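Local atomic coordinates of iron binding protein FbpA (PDB entry 1Q35), a protein that binds ferric iron and, as a periplasmic solute-binding protein, probably hands it on to a membrane transporter for uptake into the bacterium. Residues 2-8 / 28-34; 21-26 / 252-257; 167-173 / 311-316. One frame throughout, in Å; residues are numbered along the deposited sequence.

Contact 1 (2-8 / 28-34); sequences NEVNVYS and IKVNIIF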
# COMPACT_ATOMS: atom_id res chain seq x y z
N ASN A 2 10.53 13.35 26.54
CA ASN A 2 10.82 13.79 25.18
C ASN A 2 10.65 12.60 24.26
O ASN A 2 11.62 11.97 23.83
CB ASN A 2 12.25 14.33 25.06
CG ASN A 2 12.51 14.97 23.71
OD1 ASN A 2 13.66 15.16 23.32
ND2 ASN A 2 11.45 15.34 22.99
N GLU A 3 9.39 12.29 23.97
CA GLU A 3 9.04 11.07 23.26
C GLU A 3 7.87 11.28 22.31
O GLU A 3 7.21 12.32 22.31
CB GLU A 3 8.70 9.97 24.27
CG GLU A 3 7.45 10.25 25.09
CD GLU A 3 7.25 9.31 26.26
OE1 GLU A 3 6.34 9.58 27.07
OE2 GLU A 3 7.98 8.31 26.39
N VAL A 4 7.63 10.25 21.50
CA VAL A 4 6.49 10.21 20.59
C VAL A 4 6.03 8.75 20.50
O VAL A 4 6.84 7.84 20.39
CB VAL A 4 6.84 10.81 19.21
CG1 VAL A 4 7.92 9.99 18.49
CG2 VAL A 4 5.59 10.93 18.34
N ASN A 5 4.72 8.55 20.57
CA ASN A 5 4.13 7.23 20.61
C ASN A 5 3.56 6.86 19.25
O ASN A 5 2.56 7.41 18.81
CB ASN A 5 3.02 7.17 21.67
CG ASN A 5 3.51 7.54 23.06
OD1 ASN A 5 4.65 7.24 23.43
ND2 ASN A 5 2.66 8.20 23.83
N VAL A 6 4.22 5.91 18.59
CA VAL A 6 3.90 5.52 17.22
C VAL A 6 3.17 4.18 17.21
O VAL A 6 3.59 3.24 17.88
CB VAL A 6 5.19 5.42 16.39
CG1 VAL A 6 4.90 4.98 14.96
CG2 VAL A 6 5.94 6.75 16.41
N TYR A 7 2.07 4.11 16.46
CA TYR A 7 1.39 2.86 16.16
C TYR A 7 1.55 2.62 14.67
O TYR A 7 1.16 3.45 13.87
CB TYR A 7 -0.08 2.94 16.56
CG TYR A 7 -0.26 2.92 18.06
CD1 TYR A 7 0.06 4.03 18.82
CD2 TYR A 7 -0.68 1.77 18.72
CE1 TYR A 7 -0.06 4.01 20.20
CE2 TYR A 7 -0.81 1.75 20.10
CZ TYR A 7 -0.50 2.88 20.83
OH TYR A 7 -0.62 2.88 22.21
N SER A 8 2.15 1.49 14.31
CA SER A 8 2.58 1.24 12.93
C SER A 8 1.92 0.03 12.30
O SER A 8 2.03 -1.08 12.81
CB SER A 8 4.09 1.05 12.89
OG SER A 8 4.53 0.82 11.55
N ILE A 28 14.56 12.78 19.86
CA ILE A 28 13.25 12.40 20.37
C ILE A 28 13.13 10.88 20.37
O ILE A 28 13.39 10.23 19.36
CB ILE A 28 12.12 13.02 19.51
CG1 ILE A 28 12.19 14.55 19.56
CG2 ILE A 28 10.75 12.54 19.99
CD1 ILE A 28 11.41 15.25 18.47
N LYS A 29 12.75 10.32 21.51
CA LYS A 29 12.57 8.88 21.68
C LYS A 29 11.28 8.41 21.01
O LYS A 29 10.23 9.00 21.23
CB LYS A 29 12.53 8.53 23.18
CG LYS A 29 12.08 7.12 23.53
CD LYS A 29 13.10 6.07 23.12
CE LYS A 29 12.70 4.69 23.63
NZ LYS A 29 13.74 3.67 23.32
N VAL A 30 11.38 7.35 20.22
CA VAL A 30 10.22 6.73 19.60
C VAL A 30 9.82 5.50 20.39
O VAL A 30 10.62 4.58 20.56
CB VAL A 30 10.51 6.32 18.13
CG1 VAL A 30 9.36 5.49 17.55
CG2 VAL A 30 10.77 7.54 17.28
N ASN A 31 8.59 5.50 20.88
CA ASN A 31 7.95 4.30 21.41
C ASN A 31 7.07 3.76 20.31
O ASN A 31 6.24 4.48 19.78
CB ASN A 31 7.11 4.61 22.64
CG ASN A 31 7.89 5.36 23.70
OD1 ASN A 31 8.99 4.96 24.08
ND2 ASN A 31 7.32 6.47 24.17
N ILE A 32 7.25 2.49 19.95
CA ILE A 32 6.51 1.93 18.82
C ILE A 32 5.78 0.64 19.19
O ILE A 32 6.33 -0.23 19.86
CB ILE A 32 7.44 1.74 17.59
CG1 ILE A 32 6.62 1.31 16.37
CG2 ILE A 32 8.56 0.74 17.89
CD1 ILE A 32 7.16 1.82 15.06
N ILE A 33 4.53 0.57 18.76
CA ILE A 33 3.71 -0.62 18.86
C ILE A 33 3.25 -0.93 17.44
O ILE A 33 2.95 -0.03 16.66
CB ILE A 33 2.50 -0.37 19.79
CG1 ILE A 33 2.97 -0.28 21.24
CG2 ILE A 33 1.45 -1.48 19.64
CD1 ILE A 33 1.99 0.40 22.18
N PHE A 34 3.20 -2.21 17.10
CA PHE A 34 2.78 -2.62 15.78
C PHE A 34 1.31 -3.03 15.84
O PHE A 34 0.90 -3.83 16.68
CB PHE A 34 3.72 -3.70 15.26
CG PHE A 34 5.12 -3.19 15.07
CD1 PHE A 34 5.46 -2.48 13.92
CD2 PHE A 34 6.07 -3.33 16.07
CE1 PHE A 34 6.73 -1.97 13.75
CE2 PHE A 34 7.35 -2.82 15.91
CZ PHE A 34 7.68 -2.13 14.75
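Strands 3-8 and 29-34 run parallel, their axes 4.7 Å apart at an angle of 23°. Residues Glu3 to Ser8 of one pair in order with Lys29 to Phe34 of the other. The backbone ladder alternates as parallel pairing requires: Val4 N to Lys29 O (2.9 Å), Asn31 N to Val4 O (3.0 Å), Val6 N to Asn31 O (2.7 Å), Ile33 N to Val6 O (3.0 Å). On the face bearing Glu3, Asn5 and Asn31, the m rotamer of Asn31 brings ND2 within bonding distance of two acceptors, Glu3 OE2 (3.0 Å) and Asn5 OD1 (2.9 Å). Asn5, also m, bonds through ND2 to Pro51 O. The face bearing Val4, Val6, Val30 and Ile32 is mostly apolar: the t rotamers of Val6 and Val30 bring Val6 CG2 to 3.8 Å from Val30 CG1, and Val4 CG1 lies 3.9 Å from Val30 CG2. This is a beta-alpha-beta unit: helix 16-26 connects the strands and packs on Val30 and Ile32, helix 243-254 touches Val6 and Ile28, and strand 54-57 pairs with strand 3-8.

Contact 2 (21-26 / 252-257); sequences NFEKDT and YLSGEK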
# COMPACT_ATOMS: atom_id res chain seq x y z
N ASN A 21 16.70 6.82 12.38
CA ASN A 21 17.35 8.04 11.90
C ASN A 21 16.69 9.29 12.48
O ASN A 21 17.37 10.26 12.79
CB ASN A 21 17.35 8.09 10.37
CG ASN A 21 18.53 7.35 9.77
OD1 ASN A 21 19.62 7.90 9.64
ND2 ASN A 21 18.31 6.09 9.41
N PHE A 22 15.37 9.25 12.64
CA PHE A 22 14.64 10.33 13.31
C PHE A 22 15.13 10.49 14.75
O PHE A 22 15.41 11.61 15.18
CB PHE A 22 13.13 10.05 13.29
CG PHE A 22 12.34 10.91 14.25
CD1 PHE A 22 12.03 12.23 13.93
CD2 PHE A 22 11.89 10.40 15.46
CE1 PHE A 22 11.30 13.02 14.80
CE2 PHE A 22 11.15 11.19 16.33
CZ PHE A 22 10.85 12.50 15.99
N GLU A 23 15.26 9.39 15.47
CA GLU A 23 15.72 9.41 16.86
C GLU A 23 17.12 10.00 16.98
O GLU A 23 17.39 10.79 17.89
CB GLU A 23 15.72 8.00 17.45
CG GLU A 23 14.35 7.45 17.78
CD GLU A 23 14.42 6.08 18.42
OE1 GLU A 23 15.03 5.17 17.82
OE2 GLU A 23 13.89 5.92 19.53
N LYS A 24 18.00 9.63 16.06
CA LYS A 24 19.38 10.09 16.08
C LYS A 24 19.49 11.58 15.75
O LYS A 24 20.26 12.30 16.38
CB LYS A 24 20.22 9.28 15.09
CG LYS A 24 21.72 9.59 15.11
CD LYS A 24 22.51 8.66 14.20
N ASP A 25 18.71 12.03 14.78
CA ASP A 25 18.82 13.38 14.24
C ASP A 25 18.11 14.44 15.10
O ASP A 25 18.49 15.61 15.07
CB ASP A 25 18.26 13.44 12.82
CG ASP A 25 19.11 12.67 11.81
OD1 ASP A 25 20.18 12.15 12.18
OD2 ASP A 25 18.76 12.55 10.61
N THR A 26 17.09 14.03 15.85
CA THR A 26 16.27 14.96 16.64
C THR A 26 16.42 14.80 18.15
O THR A 26 16.13 15.73 18.90
CB THR A 26 14.76 14.83 16.28
OG1 THR A 26 14.25 13.58 16.76
CG2 THR A 26 14.53 14.81 14.77
N TYR A 252 9.75 15.21 9.63
CA TYR A 252 10.99 14.48 9.34
C TYR A 252 10.77 13.44 8.25
O TYR A 252 11.58 13.33 7.32
CB TYR A 252 11.52 13.78 10.60
CG TYR A 252 12.86 13.11 10.40
CD1 TYR A 252 12.94 11.79 9.96
CD2 TYR A 252 14.04 13.79 10.64
CE1 TYR A 252 14.17 11.17 9.76
CE2 TYR A 252 15.28 13.19 10.45
CZ TYR A 252 15.33 11.87 10.01
OH TYR A 252 16.55 11.27 9.82
N LEU A 253 9.69 12.68 8.35
CA LEU A 253 9.40 11.62 7.38
C LEU A 253 9.12 12.19 5.99
O LEU A 253 9.33 11.49 4.99
CB LEU A 253 8.25 10.73 7.85
CG LEU A 253 8.55 9.89 9.09
CD1 LEU A 253 7.31 9.18 9.59
CD2 LEU A 253 9.68 8.88 8.84
N SER A 254 8.69 13.45 5.92
CA SER A 254 8.43 14.13 4.65
C SER A 254 9.67 14.75 4.00
O SER A 254 9.62 15.16 2.85
CB SER A 254 7.37 15.22 4.84
OG SER A 254 7.93 16.43 5.37
N GLY A 255 10.77 14.84 4.76
CA GLY A 255 11.95 15.56 4.32
C GLY A 255 12.89 14.78 3.41
O GLY A 255 12.71 13.59 3.17
N GLU A 256 13.91 15.47 2.92
CA GLU A 256 14.84 14.93 1.94
C GLU A 256 15.48 13.62 2.39
O GLU A 256 15.53 12.66 1.61
CB GLU A 256 15.93 15.97 1.65
CG GLU A 256 16.96 15.55 0.61
CD GLU A 256 18.02 16.61 0.42
OE1 GLU A 256 19.02 16.59 1.17
OE2 GLU A 256 17.84 17.47 -0.46
N LYS A 257 15.98 13.57 3.62
CA LYS A 257 16.71 12.40 4.09
C LYS A 257 15.80 11.19 4.20
O LYS A 257 16.11 10.13 3.65
CB LYS A 257 17.38 12.68 5.44
CG LYS A 257 18.21 11.51 5.96
CD LYS A 257 19.02 11.88 7.19
CE LYS A 257 19.51 10.64 7.90
NZ LYS A 257 20.38 10.94 9.08
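Aromatic packing puts Tyr252, near the end of helix 243-254, against helix 16-26. Its side chain fits as a knob into a hole formed by Asn21, Phe22, Asp25 and Thr26, residues spaced i, i+1, i+4 and i+5 along one helix. Two contacts with Phe22 define the fit. Phe22 CA lies 3.8 Å from the centroid of the Tyr252 ring and 18° off its normal, a CH-pi contact over the face. The Phe22 ring turns its edge to the Tyr252 face in a T-shaped pair, with centroids 5.6 Å apart and planes at 72°. Apolar contact adds to this where Phe22 CD1 reaches Tyr252 CB at 3.7 Å.

Hydrogen bonding fixes the polar end of the ring: Tyr252 OH donates to Asp25 OD2 at 2.7 Å, with the carboxylate oxygen near the ring plane.

The ionic part comes from beyond Gly255, which is the N-cap of the next helix, 256-266. Lys257, with all four chi angles t, extends to a salt bridge in which NZ is 2.7 Å from Asp25 OD2; its bond to Asp25 OD1 (3.3 Å) is weak, as is that from Lys257 NZ to Asn21 OD1 (3.2 Å). The amide nitrogen of Asn21 bonds to Pro17 O in its own helix.

Asp25 OD2 thus accepts from both Tyr252 OH and Lys257 NZ, so one carboxylate ties helix 16-26 to residues on both sides of the break at Gly255. The chemistry is that of a surface contact: an aromatic knob beside the helix, with its hydroxyl and the neighbouring charges paired at the exposed margin.

Contact 3 (167-173 / 311-316); sequences KANLARK and VKFDDF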
# COMPACT_ATOMS: atom_id res chain seq x y z
N LYS A 167 -11.49 -15.15 -9.10
CA LYS A 167 -11.60 -16.29 -8.19
C LYS A 167 -11.56 -17.61 -8.95
O LYS A 167 -10.84 -18.54 -8.57
CB LYS A 167 -12.89 -16.20 -7.37
CG LYS A 167 -13.06 -17.36 -6.39
CD LYS A 167 -14.45 -17.41 -5.79
CE LYS A 167 -14.59 -18.61 -4.88
NZ LYS A 167 -15.95 -18.71 -4.30
N ALA A 168 -12.30 -17.70 -10.05
CA ALA A 168 -12.35 -18.92 -10.84
C ALA A 168 -10.99 -19.31 -11.41
O ALA A 168 -10.74 -20.48 -11.71
CB ALA A 168 -13.35 -18.76 -11.97
N ASN A 169 -10.11 -18.32 -11.57
CA ASN A 169 -8.80 -18.53 -12.18
C ASN A 169 -7.65 -18.78 -11.21
O ASN A 169 -6.51 -18.96 -11.63
CB ASN A 169 -8.45 -17.34 -13.09
CG ASN A 169 -9.29 -17.29 -14.35
OD1 ASN A 169 -9.96 -18.27 -14.70
ND2 ASN A 169 -9.26 -16.17 -15.04
N LEU A 170 -7.95 -18.82 -9.91
CA LEU A 170 -6.90 -19.00 -8.92
C LEU A 170 -6.30 -20.41 -8.98
O LEU A 170 -7.03 -21.40 -9.13
CB LEU A 170 -7.41 -18.72 -7.51
CG LEU A 170 -7.90 -17.28 -7.27
CD1 LEU A 170 -8.34 -17.12 -5.84
CD2 LEU A 170 -6.85 -16.23 -7.63
N ALA A 171 -4.98 -20.48 -8.85
CA ALA A 171 -4.23 -21.73 -8.87
C ALA A 171 -4.25 -22.41 -7.51
O ALA A 171 -4.01 -23.62 -7.42
CB ALA A 171 -2.80 -21.45 -9.29
N ARG A 172 -4.48 -21.64 -6.46
CA ARG A 172 -4.53 -22.15 -5.10
C ARG A 172 -5.38 -21.22 -4.24
O ARG A 172 -5.65 -20.07 -4.60
CB ARG A 172 -3.12 -22.24 -4.52
CG ARG A 172 -2.46 -20.89 -4.27
CD ARG A 172 -1.04 -20.99 -3.76
NE ARG A 172 -0.49 -19.68 -3.43
CZ ARG A 172 0.70 -19.48 -2.87
NH1 ARG A 172 1.49 -20.51 -2.58
NH2 ARG A 172 1.10 -18.25 -2.61
N LYS A 173 -5.79 -21.72 -3.09
CA LYS A 173 -6.51 -20.93 -2.10
C LYS A 173 -5.68 -19.70 -1.73
O LYS A 173 -4.48 -19.83 -1.47
CB LYS A 173 -6.76 -21.78 -0.86
CG LYS A 173 -7.58 -21.10 0.21
CD LYS A 173 -7.95 -22.08 1.32
CE LYS A 173 -8.46 -21.36 2.55
NZ LYS A 173 -9.72 -20.61 2.29
N VAL A 311 -18.85 -13.05 -3.16
CA VAL A 311 -18.26 -14.06 -4.04
C VAL A 311 -17.50 -15.14 -3.26
O VAL A 311 -17.05 -16.12 -3.85
CB VAL A 311 -17.35 -13.44 -5.14
CG1 VAL A 311 -18.10 -12.35 -5.91
CG2 VAL A 311 -16.05 -12.91 -4.57
N LYS A 312 -17.36 -14.95 -1.96
CA LYS A 312 -16.61 -15.86 -1.09
C LYS A 312 -15.24 -16.12 -1.71
O LYS A 312 -14.85 -17.26 -1.98
CB LYS A 312 -17.40 -17.16 -0.83
CG LYS A 312 -18.70 -16.94 -0.06
CD LYS A 312 -18.45 -16.50 1.38
CE LYS A 312 -19.74 -16.40 2.19
NZ LYS A 312 -20.40 -15.07 2.06
N PHE A 313 -14.53 -15.03 -1.93
CA PHE A 313 -13.30 -15.02 -2.72
C PHE A 313 -12.26 -16.01 -2.23
O PHE A 313 -11.55 -16.62 -3.03
CB PHE A 313 -12.69 -13.61 -2.76
CG PHE A 313 -11.58 -13.47 -3.75
CD1 PHE A 313 -11.84 -13.15 -5.07
CD2 PHE A 313 -10.27 -13.70 -3.37
CE1 PHE A 313 -10.82 -13.04 -5.98
CE2 PHE A 313 -9.25 -13.59 -4.28
CZ PHE A 313 -9.53 -13.25 -5.58
N ASP A 314 -12.14 -16.14 -0.91
CA ASP A 314 -11.09 -16.96 -0.32
C ASP A 314 -11.44 -18.44 -0.18
O ASP A 314 -10.58 -19.25 0.19
CB ASP A 314 -10.72 -16.42 1.06
CG ASP A 314 -10.02 -15.07 1.00
OD1 ASP A 314 -9.64 -14.60 -0.10
OD2 ASP A 314 -9.81 -14.41 2.04
N ASP A 315 -12.68 -18.81 -0.46
CA ASP A 315 -13.11 -20.20 -0.37
C ASP A 315 -12.66 -20.97 -1.62
O ASP A 315 -13.01 -20.61 -2.74
CB ASP A 315 -14.62 -20.27 -0.22
CG ASP A 315 -15.12 -21.68 -0.01
OD1 ASP A 315 -15.30 -22.09 1.16
OD2 ASP A 315 -15.34 -22.46 -0.96
N PHE A 316 -11.91 -22.05 -1.41
CA PHE A 316 -11.32 -22.83 -2.50
C PHE A 316 -11.92 -24.25 -2.55
O PHE A 316 -11.34 -25.16 -3.13
CB PHE A 316 -9.80 -22.90 -2.31
CG PHE A 316 -9.03 -23.18 -3.57
CD1 PHE A 316 -8.91 -22.22 -4.56
CD2 PHE A 316 -8.41 -24.41 -3.76
CE1 PHE A 316 -8.20 -22.47 -5.72
CE2 PHE A 316 -7.69 -24.68 -4.92
CZ PHE A 316 -7.58 -23.71 -5.90
O HOH W 1 -16.50 -21.20 -3.13
O HOH W 2 -11.32 -22.78 1.71
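Phe316 lays one face of its ring over the backbone joining Arg172 to Lys173: Arg172 C is 3.4 Å from Phe316 CE1, and Lys173 N is 3.5 Å from Phe316 CD1. At the ring's edge, Leu170 O approaches CE1 of Phe316 to 3.8 Å. Leu170 also packs on the second aromatic residue, with Leu170 CD1 4.0 Å from Phe313 CE2. Phe313 is buried, and Val135 lies against both it and Leu170.

Two lysines bracket this packing with bonds to backbone oxygens. Lys167, in the last turn of helix 141-168, is fully extended with all four chi angles t, and its NZ donates to Val311 O (2.8 Å) and Lys312 O (2.9 Å). Those carbonyls lie at the end of helix 301-311, where Lys312, with phi 51°, breaks helical geometry in a Schellman motif. Lys312 also starts a type I turn to Asp315, closed by Asp315 N to Lys312 O at 3.1 Å. A water accepts from Lys167 NZ (2.8 Å) and donates to Asp315 OD2 (2.8 Å), an oxygen also bonded to Ser317 OG. Lys173 NZ reaches Asp314 O at 2.6 Å; a second water accepts from Lys173 NZ (2.8 Å) and from Phe316 N (3.3 Å). The Asp314 carboxylate bonds instead to Ser137 OG and Gly138 N.

The direct polar bonds therefore use ammonium groups on carbonyl oxygens. Lys167 NZ adds a donor at the C-terminal end of helix 301-311, joining the end of helix 141-168 to the loop that follows, while Leu170 with the two phenylalanine rings supplies the apolar share.

Overall arrangement
Contacts 1 and 2 are neighbours, their centres 14 Å apart. Helix 16-26 connects the strands of contact 1 and carries one side of contact 2, with Phe22 touching both Val30 and Tyr252; Glu23 OE2 also lies 3.0 Å from Val30 N, probably a hydrogen bond. Contact 1 closes before contact 3 opens, whereas the segments of contacts 2 and 3 alternate (21-26, 167-173, 252-257, 311-316). Contact 3 is across the chain's centre, its centre 39 Å from contact 1 and 43 Å from contact 2. This fits the two-lobed architecture of periplasmic binding proteins: Tyr142, an iron ligand in the metal-bound protein but without iron here, is about 10 Å from Ser8 and 12 Å from Phe313, between side chains.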